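Local atomic coordinates of colicin-B (Escherichia coli, PDB entry 1RH1), a protein that kills Escherichia coli and close relatives by forming a channel in the cytoplasmic membrane, which depolarises it and dissipates cellular energy. Residues A[60-63]-A[69-72]; A[138-143]-A[262-267]; A[424-429]-A[444-449]. All blocks are in the same frame, centred on the assembly; numbering follows the deposited sequence.

Interaction 1 (A[60-63]-A[69-72]); sequences VQSV and IRRI
Arg70 sends its side chain across to the backbone of Val63, and the bond from Arg70 NE to Val63 O, 3.1 Å long, is the main polar link between 60-63 and 69-72. It is fairly straight, 160° at the hydrogen, and the oxygen lies at the edge of the guanidinium, close to its plane. Arg70 NH2 reaches the same Val63 O at 3.5 Å, a weak second bond that makes the carbonyl the target of a two-pronged approach. Ser62 adds a different kind of contact: its hydroxyl sits over the centre of one guanidinium face, with OG 3.1 Å from Arg70 CZ, where the N-H groups do not point at it. The bends of Arg70 at chi2 (-75°) and chi3 fold the chain so that the planar group lies alongside Val63 and beneath the serine hydroxyl. A weak, long ion pair with Glu244 engages the far nitrogen, NH1.

Strands 62-64 and 70-73 belong to one mixed sheet in the N-terminal part of the toxin but do not pair with each other. The first runs parallel to strand 87-90 and the second antiparallel to strand 139-146. No backbone-to-backbone pairing joins the two segments; instead the arginine side chain reaches the backbone of the other strand. Beyond the arginine, the flat end of Gln61 packs against Ile72, CD lying 4.1 Å from Ile72 CG2, and the two side chains meet at a slant. Trp86 touches both residues. Ser62 CB lies at the margin of the packing, 4.4 Å from Ile72 CG1.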
loop_
_atom_site.group_PDB
_atom_site.type_symbol
_atom_site.label_atom_id
_atom_site.label_comp_id
_atom_site.label_asym_id
_atom_site.label_seq_id
_atom_site.Cartn_x
_atom_site.Cartn_y
_atom_site.Cartn_z
ATOM N N VAL A 60 -25.300 -22.110 24.201
ATOM C CA VAL A 60 -24.206 -21.172 24.448
ATOM C C VAL A 60 -22.978 -22.063 24.509
ATOM O O VAL A 60 -22.695 -22.737 25.504
ATOM C CB VAL A 60 -24.495 -20.380 25.781
ATOM C CG1 VAL A 60 -23.305 -19.589 26.267
ATOM C CG2 VAL A 60 -25.534 -19.306 25.487
ATOM N N GLN A 61 -22.260 -22.101 23.385
ATOM C CA GLN A 61 -21.199 -23.075 23.313
ATOM C C GLN A 61 -19.939 -22.732 24.030
ATOM O O GLN A 61 -19.357 -23.639 24.606
ATOM C CB GLN A 61 -20.850 -23.399 21.869
ATOM C CG GLN A 61 -20.382 -22.298 20.981
ATOM C CD GLN A 61 -19.908 -22.887 19.688
ATOM O OE1 GLN A 61 -20.496 -22.669 18.637
ATOM N NE2 GLN A 61 -18.817 -23.640 19.793
ATOM N N SER A 62 -19.552 -21.462 24.068
ATOM C CA SER A 62 -18.312 -21.076 24.716
ATOM C C SER A 62 -18.369 -19.699 25.358
ATOM O O SER A 62 -19.362 -18.991 25.263
ATOM C CB SER A 62 -17.217 -21.139 23.671
ATOM O OG SER A 62 -15.939 -21.097 24.273
ATOM N N VAL A 63 -17.296 -19.313 26.047
ATOM C CA VAL A 63 -17.174 -18.018 26.720
ATOM C C VAL A 63 -16.061 -17.209 26.090
ATOM O O VAL A 63 -14.912 -17.631 25.968
ATOM C CB VAL A 63 -16.855 -18.198 28.222
ATOM C CG1 VAL A 63 -16.690 -16.879 28.931
ATOM C CG2 VAL A 63 -18.019 -18.893 28.874
ATOM N N ILE A 69 -8.352 -16.720 22.747
ATOM C CA ILE A 69 -8.849 -17.385 21.537
ATOM C C ILE A 69 -9.634 -18.650 21.831
ATOM O O ILE A 69 -9.263 -19.476 22.675
ATOM C CB ILE A 69 -7.706 -17.792 20.591
ATOM C CG1 ILE A 69 -6.846 -16.608 20.248
ATOM C CG2 ILE A 69 -8.282 -18.332 19.301
ATOM C CD1 ILE A 69 -5.640 -17.004 19.398
ATOM N N ARG A 70 -10.730 -18.755 21.063
ATOM C CA ARG A 70 -11.683 -19.851 21.131
ATOM C C ARG A 70 -12.172 -20.313 19.767
ATOM O O ARG A 70 -12.480 -19.566 18.840
ATOM C CB ARG A 70 -12.893 -19.450 21.943
ATOM C CG ARG A 70 -12.612 -19.088 23.374
ATOM C CD ARG A 70 -12.331 -20.285 24.244
ATOM N NE ARG A 70 -13.169 -20.132 25.422
ATOM C CZ ARG A 70 -13.507 -21.111 26.258
ATOM N NH1 ARG A 70 -13.072 -22.358 26.069
ATOM N NH2 ARG A 70 -14.325 -20.817 27.273
ATOM N N ARG A 71 -12.239 -21.637 19.753
ATOM C CA ARG A 71 -12.664 -22.437 18.634
ATOM C C ARG A 71 -14.170 -22.641 18.738
ATOM O O ARG A 71 -14.702 -23.381 19.574
ATOM C CB ARG A 71 -11.842 -23.690 18.749
ATOM C CG ARG A 71 -12.006 -24.690 17.655
ATOM C CD ARG A 71 -10.854 -25.663 17.754
ATOM N NE ARG A 71 -11.024 -26.635 16.690
ATOM C CZ ARG A 71 -10.348 -26.572 15.536
ATOM N NH1 ARG A 71 -9.462 -25.598 15.296
ATOM N NH2 ARG A 71 -10.566 -27.500 14.598
ATOM N N ILE A 72 -14.849 -21.858 17.894
ATOM C CA ILE A 72 -16.307 -21.795 17.842
ATOM C C ILE A 72 -16.799 -22.459 16.555
ATOM O O ILE A 72 -16.305 -22.215 15.456
ATOM C CB ILE A 72 -16.654 -20.264 18.017
ATOM C CG1 ILE A 72 -16.527 -20.014 19.493
ATOM C CG2 ILE A 72 -18.065 -19.831 17.695
ATOM C CD1 ILE A 72 -16.337 -18.541 19.778
#

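Interaction 2 (A[138-143]-A[262-267]); sequences IIRLMV and SSNNHD
Arg140 meets Asn264 where a type I beta turn, Ser262 to Asn265, links strand 260-262 to strand 266-271. This turn lies beside strand 139-146 of the mixed sheet, and strand 281-286 pairs with both 139-146 and 266-271; the arginine reaches the turn that leads into strand 266-271. Nearly all the surface buried here belongs to these two residues. The end of the arginine does the touching: Arg140 NH1 comes within 3.2 Å of the backbone oxygen Asn264 O. The same Arg140 NH1 lies 3.7 Å from Asn264 CB. The side chains slant past each other, with the guanidinium and amide planes 30° apart.

Asn264 also touches Asn221 and Glu287, and Arg140 NH2 makes a weak, long ion pair with the same glutamate. The turn is also close to the TonB box, since the neighbouring Ser263 accepts a weak hydrogen bond at OG from the backbone N of Ser24, the last residue of that motif. Bends at chi2 and chi3 (-62°) curl the arginine back on its own strand. There Arg140 NE donates to Ile139 O at 2.9 Å, nearly straight at 168°, with the acceptor close to the guanidinium plane.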
loop_
_atom_site.group_PDB
_atom_site.type_symbol
_atom_site.label_atom_id
_atom_site.label_comp_id
_atom_site.label_asym_id
_atom_site.label_seq_id
_atom_site.Cartn_x
_atom_site.Cartn_y
_atom_site.Cartn_z
ATOM N N ILE A 138 -18.173 -25.842 10.122
ATOM C CA ILE A 138 -17.505 -24.580 9.914
ATOM C C ILE A 138 -17.131 -24.060 11.286
ATOM O O ILE A 138 -17.949 -23.605 12.074
ATOM C CB ILE A 138 -18.437 -23.611 9.181
ATOM C CG1 ILE A 138 -18.598 -24.112 7.763
ATOM C CG2 ILE A 138 -17.881 -22.193 9.171
ATOM C CD1 ILE A 138 -19.641 -23.290 6.996
ATOM N N ILE A 139 -15.842 -24.236 11.556
ATOM C CA ILE A 139 -15.198 -23.781 12.768
ATOM C C ILE A 139 -14.753 -22.355 12.468
ATOM O O ILE A 139 -14.595 -21.964 11.302
ATOM C CB ILE A 139 -13.980 -24.699 13.077
ATOM C CG1 ILE A 139 -14.446 -26.112 13.365
ATOM C CG2 ILE A 139 -13.225 -24.217 14.302
ATOM C CD1 ILE A 139 -14.303 -27.021 12.135
ATOM N N ARG A 140 -14.590 -21.562 13.538
ATOM C CA ARG A 140 -14.063 -20.203 13.477
ATOM C C ARG A 140 -13.379 -19.782 14.790
ATOM O O ARG A 140 -13.919 -19.932 15.875
ATOM C CB ARG A 140 -15.216 -19.306 13.111
ATOM C CG ARG A 140 -14.595 -18.293 12.219
ATOM C CD ARG A 140 -15.116 -18.154 10.808
ATOM N NE ARG A 140 -14.957 -19.346 10.016
ATOM C CZ ARG A 140 -15.151 -19.305 8.699
ATOM N NH1 ARG A 140 -15.485 -18.172 8.080
ATOM N NH2 ARG A 140 -15.064 -20.423 7.989
ATOM N N LEU A 141 -12.121 -19.346 14.783
ATOM C CA LEU A 141 -11.417 -18.899 15.982
ATOM C C LEU A 141 -11.771 -17.463 16.283
ATOM O O LEU A 141 -11.521 -16.575 15.473
ATOM C CB LEU A 141 -9.925 -18.976 15.787
ATOM C CG LEU A 141 -9.353 -20.346 15.565
ATOM C CD1 LEU A 141 -7.933 -20.205 15.181
ATOM C CD2 LEU A 141 -9.416 -21.173 16.828
ATOM N N MET A 142 -12.369 -17.198 17.430
ATOM C CA MET A 142 -12.754 -15.849 17.736
ATOM C C MET A 142 -11.948 -15.334 18.904
ATOM O O MET A 142 -11.644 -16.057 19.847
ATOM C CB MET A 142 -14.246 -15.804 18.049
ATOM C CG MET A 142 -15.125 -16.062 16.839
ATOM S SD MET A 142 -16.906 -16.023 17.113
ATOM C CE MET A 142 -17.324 -16.248 15.425
ATOM N N VAL A 143 -11.583 -14.054 18.802
ATOM C CA VAL A 143 -10.816 -13.333 19.821
ATOM C C VAL A 143 -11.565 -12.062 20.114
ATOM O O VAL A 143 -12.122 -11.409 19.236
ATOM C CB VAL A 143 -9.416 -12.847 19.406
ATOM C CG1 VAL A 143 -8.511 -13.027 20.607
ATOM C CG2 VAL A 143 -8.875 -13.585 18.189
ATOM N N SER A 262 -7.541 -13.222 3.941
ATOM C CA SER A 262 -8.385 -14.376 3.584
ATOM C C SER A 262 -9.825 -13.891 3.431
ATOM O O SER A 262 -10.268 -13.081 4.253
ATOM C CB SER A 262 -8.273 -15.431 4.699
ATOM O OG SER A 262 -9.187 -16.520 4.633
ATOM N N SER A 263 -10.595 -14.315 2.414
ATOM C CA SER A 263 -11.914 -13.718 2.211
ATOM C C SER A 263 -12.923 -13.989 3.322
ATOM O O SER A 263 -13.884 -13.235 3.478
ATOM C CB SER A 263 -12.517 -14.196 0.892
ATOM O OG SER A 263 -13.094 -15.492 1.013
ATOM N N ASN A 264 -12.691 -15.055 4.103
ATOM C CA ASN A 264 -13.622 -15.464 5.142
ATOM C C ASN A 264 -13.305 -15.035 6.561
ATOM O O ASN A 264 -14.004 -15.403 7.503
ATOM C CB ASN A 264 -13.767 -16.980 5.072
ATOM C CG ASN A 264 -14.412 -17.480 3.775
ATOM O OD1 ASN A 264 -14.089 -18.575 3.323
ATOM N ND2 ASN A 264 -15.321 -16.758 3.116
ATOM N N ASN A 265 -12.274 -14.198 6.696
ATOM C CA ASN A 265 -11.847 -13.566 7.945
ATOM C C ASN A 265 -12.336 -12.117 8.128
ATOM O O ASN A 265 -12.304 -11.300 7.202
ATOM C CB ASN A 265 -10.316 -13.585 8.026
ATOM C CG ASN A 265 -9.676 -14.949 8.224
ATOM O OD1 ASN A 265 -8.461 -15.139 8.141
ATOM N ND2 ASN A 265 -10.509 -15.938 8.487
ATOM N N HIS A 266 -12.776 -11.783 9.355
ATOM C CA HIS A 266 -13.308 -10.465 9.672
ATOM C C HIS A 266 -13.139 -10.131 11.133
ATOM O O HIS A 266 -13.082 -11.008 11.987
ATOM C CB HIS A 266 -14.796 -10.390 9.341
ATOM C CG HIS A 266 -15.232 -9.091 8.687
ATOM N ND1 HIS A 266 -16.290 -8.364 9.026
ATOM C CD2 HIS A 266 -14.599 -8.453 7.624
ATOM C CE1 HIS A 266 -16.296 -7.326 8.201
ATOM N NE2 HIS A 266 -15.285 -7.365 7.352
ATOM N N ASP A 267 -13.008 -8.823 11.373
ATOM C CA ASP A 267 -13.010 -8.215 12.709
ATOM C C ASP A 267 -13.904 -6.987 12.677
ATOM O O ASP A 267 -13.899 -6.217 11.710
ATOM C CB ASP A 267 -11.612 -7.773 13.177
ATOM C CG ASP A 267 -10.761 -6.859 12.289
ATOM O OD1 ASP A 267 -9.745 -6.356 12.777
ATOM O OD2 ASP A 267 -11.093 -6.665 11.116
#

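Interaction 3 (A[424-429]-A[444-449]); sequences ANNIRE and MLEVES
Ile427 and Val447 form the buried, apolar side of the contact between helices 420-435 and 441-452, with Ile427 CD1 4.5 Å from Val447 CG2. The same methyl, Ile427 CD1, lies 4.4 Å from Glu446 CG, so the tip of the isoleucine touches both the aliphatic part of the glutamate and the valine branch. With CG1 anti to the carbonyl carbon, a bend at chi2 (-60°) turns CD1 toward the other helix, although the first bond of the side chain does not aim there. Phe464 of helix 457-472 touches Ile427 and Val447 alike, and Thr467 and Leu468 add to the cover on Ile427.

The other side is polar and more open, though its atoms come nearer to each other. Asn426 and Glu446 are both partly exposed, and their side chains cross at about a right angle. The glutamate carboxyl carbon, Glu446 CD, approaches Asn426 CB to 3.7 Å, and the amide and carboxylate planes stand 42° apart. Glu446 starts with CG anti to its backbone nitrogen and then bends at chi2, which carries the carboxylate across the asparagine side chain. That carboxylate has weak partners nearby: a weak hydrogen bond from Trp450 NE1 and a long, weak ion pair with Lys430.

The contact is modest in area, and the segment axes approach to 10.1 Å. The short segments run nearly antiparallel, 162° between their directions, as expected for consecutive helices joined by a short connection. Such a helical hairpin is part of the all-helical bundle of the pore-forming colicins, and here its apolar side packs on helix 457-472, which largely coincides with the first of two predicted transmembrane helices.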
loop_
_atom_site.group_PDB
_atom_site.type_symbol
_atom_site.label_atom_id
_atom_site.label_comp_id
_atom_site.label_asym_id
_atom_site.label_seq_id
_atom_site.Cartn_x
_atom_site.Cartn_y
_atom_site.Cartn_z
ATOM N N ALA A 424 24.105 7.772 -22.434
ATOM C CA ALA A 424 24.737 9.068 -22.267
ATOM C C ALA A 424 25.770 9.320 -23.360
ATOM O O ALA A 424 25.880 10.448 -23.827
ATOM C CB ALA A 424 25.430 9.140 -20.931
ATOM N N ASN A 425 26.511 8.311 -23.832
ATOM C CA ASN A 425 27.431 8.481 -24.953
ATOM C C ASN A 425 26.684 8.692 -26.264
ATOM O O ASN A 425 27.157 9.400 -27.171
ATOM C CB ASN A 425 28.313 7.256 -25.070
ATOM C CG ASN A 425 29.285 7.247 -26.239
ATOM O OD1 ASN A 425 29.203 6.372 -27.094
ATOM N ND2 ASN A 425 30.218 8.189 -26.332
ATOM N N ASN A 426 25.497 8.085 -26.395
ATOM C CA ASN A 426 24.770 8.326 -27.616
ATOM C C ASN A 426 24.254 9.736 -27.644
ATOM O O ASN A 426 24.417 10.366 -28.677
ATOM C CB ASN A 426 23.627 7.367 -27.756
ATOM C CG ASN A 426 24.124 5.965 -28.018
ATOM O OD1 ASN A 426 23.658 5.039 -27.372
ATOM N ND2 ASN A 426 25.067 5.764 -28.939
ATOM N N ILE A 427 23.737 10.286 -26.537
ATOM C CA ILE A 427 23.278 11.673 -26.510
ATOM C C ILE A 427 24.402 12.605 -26.924
ATOM O O ILE A 427 24.193 13.540 -27.682
ATOM C CB ILE A 427 22.788 12.050 -25.100
ATOM C CG1 ILE A 427 21.663 11.129 -24.617
ATOM C CG2 ILE A 427 22.258 13.469 -25.161
ATOM C CD1 ILE A 427 20.415 11.153 -25.513
ATOM N N ARG A 428 25.610 12.255 -26.488
ATOM C CA ARG A 428 26.807 13.009 -26.803
ATOM C C ARG A 428 27.093 12.997 -28.293
ATOM O O ARG A 428 27.015 14.053 -28.911
ATOM C CB ARG A 428 27.976 12.432 -26.021
ATOM C CG ARG A 428 29.283 13.149 -26.246
ATOM C CD ARG A 428 30.266 12.364 -27.116
ATOM N NE ARG A 428 30.705 11.164 -26.432
ATOM C CZ ARG A 428 31.566 11.186 -25.414
ATOM N NH1 ARG A 428 32.078 12.347 -24.999
ATOM N NH2 ARG A 428 31.844 10.052 -24.752
ATOM N N GLU A 429 27.364 11.832 -28.897
ATOM C CA GLU A 429 27.637 11.739 -30.329
ATOM C C GLU A 429 26.531 12.334 -31.192
ATOM O O GLU A 429 26.788 12.927 -32.245
ATOM C CB GLU A 429 27.801 10.310 -30.737
ATOM C CG GLU A 429 28.967 9.587 -30.129
ATOM C CD GLU A 429 28.909 8.068 -30.297
ATOM O OE1 GLU A 429 27.956 7.536 -30.884
ATOM O OE2 GLU A 429 29.823 7.398 -29.815
ATOM N N MET A 444 16.675 12.966 -31.097
ATOM C CA MET A 444 15.317 12.823 -30.598
ATOM C C MET A 444 14.808 11.405 -30.716
ATOM O O MET A 444 14.057 10.908 -29.889
ATOM C CB MET A 444 14.415 13.791 -31.348
ATOM C CG MET A 444 14.928 15.247 -31.201
ATOM S SD MET A 444 15.284 15.802 -29.517
ATOM C CE MET A 444 13.845 16.768 -29.279
ATOM N N LEU A 445 15.346 10.696 -31.688
ATOM C CA LEU A 445 14.990 9.317 -31.963
ATOM C C LEU A 445 15.570 8.334 -30.957
ATOM O O LEU A 445 14.953 7.337 -30.616
ATOM C CB LEU A 445 15.459 9.031 -33.388
ATOM C CG LEU A 445 14.957 7.883 -34.254
ATOM C CD1 LEU A 445 13.438 7.836 -34.288
ATOM C CD2 LEU A 445 15.557 8.072 -35.655
ATOM N N GLU A 446 16.761 8.597 -30.459
ATOM C CA GLU A 446 17.408 7.786 -29.449
ATOM C C GLU A 446 16.617 7.861 -28.158
ATOM O O GLU A 446 16.541 6.861 -27.440
ATOM C CB GLU A 446 18.836 8.311 -29.250
ATOM C CG GLU A 446 19.743 7.706 -28.178
ATOM C CD GLU A 446 20.183 6.263 -28.351
ATOM O OE1 GLU A 446 20.337 5.597 -27.326
ATOM O OE2 GLU A 446 20.385 5.809 -29.484
ATOM N N VAL A 447 15.996 9.024 -27.870
ATOM C CA VAL A 447 15.258 9.220 -26.621
ATOM C C VAL A 447 13.989 8.389 -26.681
ATOM O O VAL A 447 13.653 7.700 -25.714
ATOM C CB VAL A 447 14.895 10.711 -26.401
ATOM C CG1 VAL A 447 14.384 10.864 -24.987
ATOM C CG2 VAL A 447 16.092 11.624 -26.582
ATOM N N GLU A 448 13.318 8.424 -27.844
ATOM C CA GLU A 448 12.149 7.592 -28.060
ATOM C C GLU A 448 12.507 6.114 -27.976
ATOM O O GLU A 448 11.792 5.364 -27.307
ATOM C CB GLU A 448 11.544 7.909 -29.412
ATOM C CG GLU A 448 10.987 9.348 -29.422
ATOM C CD GLU A 448 9.671 9.683 -28.682
ATOM O OE1 GLU A 448 9.223 10.820 -28.822
ATOM O OE2 GLU A 448 9.076 8.842 -27.994
ATOM N N SER A 449 13.642 5.701 -28.559
ATOM C CA SER A 449 14.148 4.340 -28.457
ATOM C C SER A 449 14.148 3.847 -27.032
ATOM O O SER A 449 13.702 2.731 -26.787
ATOM C CB SER A 449 15.570 4.198 -28.891
ATOM O OG SER A 449 15.745 4.616 -30.227
#

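Interactions 1 and 2 belong to one sheet and are coupled through neighbouring strands: their centres are 13 Å apart, Ile72 O lies 2.7 Å from Arg140 N in a probable hydrogen bond, and Ile72 CD1 packs 3.7 Å from Met142 SD. Interaction 2 is the more deeply buried and lies next to the TonB box, whereas interaction 1 is nearer the surface. Interaction 3 stands apart in the pore-forming domain, across the centre of the chain, about 69 Å from interaction 1 and 57 Å from interaction 2, centre to centre. Even the nearest atoms of interactions 2 and 3 are about 41 Å apart, and the long helix 291-340 intervenes in sequence.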